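Local structure of chemotaxis protein CheX (Desulfovibrio desulfuricans subsp. desulfuricans str. G20, 3HM4) at residues V41-V46 with G126-H131. The protein probably dephosphorylates the phosphorylated response regulator CheY in chemotaxis signalling, as other members of the CheX phosphatase family do. Numbering follows the deposited sequence.
Sequences VAKGDV and GHTISH
A42 and I129 form a hydrogen-bonded pair in a two-stranded antiparallel beta sheet, 42-44 against 127-131, which lies over strands 58-64 and 149-155 of the larger sheet. A42 N points almost straight at I129 O (2.9 Å, 172° at the hydrogen), and I129 N returns a bond to A42 O; G44 N to H127 O continues the pattern. Beyond 127-131, the second subunit adds an antiparallel strand, so this small sheet runs on across the dimer interface.

The K43 side chain leaves the sheet on the same face as T128. K43 CB lies 4.1 Å from T128 CG2, where the strands form a non-hydrogen-bonded pair. K43 CG lies 3.7 Å from H127 O. The chain stays extended until chi4 (74°) bends it; K43 CE then passes 4.0 Å from G126 CA, and K43 NZ meets a lone pair of G126 O at 2.8 Å, in the carbonyl plane. G126 is gripped at both backbone polar atoms: K43 NZ bonds its O, and its N donates to D45 OD1 at 3.0 Å, while D45 OD2 accepts from K66 N.

On the other face, alongside A42 and I129, the H127 ring lies with one face against G44 O, which is displaced toward the rim, while D45 O and V46 CA lie at the edge. Both ring nitrogens are hydrogen-bonded, ND1 to G124 O and NE2 to S47 OG, which fixes the ring's rotation. At the far end, V41 CG1 packs 3.4 Å from S130 OG, whose hydrogen-bond partner is N40 O.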
# COMPACT_ATOMS: atom_id res chain seq x y z
N VAL A 41 -10.12 -8.71 -4.37
CA VAL A 41 -8.84 -8.35 -4.90
C VAL A 41 -8.95 -7.51 -6.17
O VAL A 41 -9.94 -7.53 -6.88
CB VAL A 41 -8.00 -9.62 -5.33
CG1 VAL A 41 -7.61 -10.47 -4.11
CG2 VAL A 41 -8.75 -10.47 -6.38
N ALA A 42 -7.92 -6.71 -6.39
CA ALA A 42 -7.58 -6.14 -7.69
C ALA A 42 -6.38 -6.95 -8.17
O ALA A 42 -5.44 -7.11 -7.41
CB ALA A 42 -7.20 -4.66 -7.59
N LYS A 43 -6.41 -7.47 -9.40
CA LYS A 43 -5.36 -8.29 -9.95
C LYS A 43 -4.71 -7.56 -11.10
O LYS A 43 -5.34 -7.10 -12.01
CB LYS A 43 -5.90 -9.63 -10.44
CG LYS A 43 -4.80 -10.62 -10.86
CD LYS A 43 -5.38 -11.90 -11.26
CE LYS A 43 -4.32 -12.92 -11.71
NZ LYS A 43 -3.51 -13.53 -10.61
N GLY A 44 -3.40 -7.48 -11.05
CA GLY A 44 -2.69 -6.82 -12.10
C GLY A 44 -1.21 -6.90 -11.99
O GLY A 44 -0.70 -7.72 -11.27
N ASP A 45 -0.54 -6.02 -12.74
CA ASP A 45 0.88 -6.20 -13.05
C ASP A 45 1.81 -5.17 -12.42
O ASP A 45 2.93 -5.50 -12.01
CB ASP A 45 1.00 -6.33 -14.57
CG ASP A 45 0.03 -7.37 -15.13
OD1 ASP A 45 -0.14 -8.41 -14.45
OD2 ASP A 45 -0.67 -7.10 -16.14
N VAL A 46 1.31 -3.93 -12.30
CA VAL A 46 1.96 -2.87 -11.54
C VAL A 46 0.83 -2.20 -10.78
O VAL A 46 -0.18 -1.82 -11.40
CB VAL A 46 2.72 -1.86 -12.38
CG1 VAL A 46 3.30 -0.70 -11.47
CG2 VAL A 46 3.84 -2.56 -13.17
N GLY A 126 0.29 -10.40 -12.27
CA GLY A 126 -0.82 -11.08 -11.62
C GLY A 126 -0.81 -11.07 -10.11
O GLY A 126 -1.48 -11.90 -9.48
N HIS A 127 -0.09 -10.12 -9.51
CA HIS A 127 -0.24 -9.90 -8.07
C HIS A 127 -1.66 -9.42 -7.79
O HIS A 127 -2.37 -8.97 -8.67
CB HIS A 127 0.80 -8.92 -7.51
CG HIS A 127 0.59 -7.50 -7.94
ND1 HIS A 127 1.30 -6.91 -8.96
CD2 HIS A 127 -0.26 -6.56 -7.46
CE1 HIS A 127 0.87 -5.66 -9.10
NE2 HIS A 127 -0.07 -5.41 -8.20
N THR A 128 -2.04 -9.49 -6.52
CA THR A 128 -3.26 -8.90 -6.08
C THR A 128 -3.03 -7.89 -4.98
O THR A 128 -2.12 -8.02 -4.17
CB THR A 128 -4.28 -9.93 -5.59
OG1 THR A 128 -3.77 -10.68 -4.50
CG2 THR A 128 -4.65 -10.91 -6.73
N ILE A 129 -3.91 -6.89 -4.92
CA ILE A 129 -3.95 -5.91 -3.85
C ILE A 129 -5.37 -5.87 -3.32
O ILE A 129 -6.34 -5.84 -4.10
CB ILE A 129 -3.41 -4.54 -4.29
CG1 ILE A 129 -3.45 -3.52 -3.13
CG2 ILE A 129 -4.15 -3.99 -5.46
CD1 ILE A 129 -2.47 -2.31 -3.31
N SER A 130 -5.48 -5.87 -2.00
CA SER A 130 -6.75 -5.88 -1.29
C SER A 130 -6.75 -4.80 -0.21
O SER A 130 -5.88 -4.77 0.63
CB SER A 130 -6.95 -7.23 -0.58
OG SER A 130 -6.96 -8.34 -1.51
N HIS A 131 -7.77 -3.96 -0.21
CA HIS A 131 -7.97 -2.94 0.81
C HIS A 131 -8.57 -3.53 2.06
O HIS A 131 -9.55 -4.28 1.99
CB HIS A 131 -8.87 -1.80 0.28
CG HIS A 131 -8.19 -0.98 -0.75
ND1 HIS A 131 -7.43 0.13 -0.43
CD2 HIS A 131 -8.16 -1.07 -2.11
CE1 HIS A 131 -6.93 0.65 -1.53
NE2 HIS A 131 -7.34 -0.07 -2.56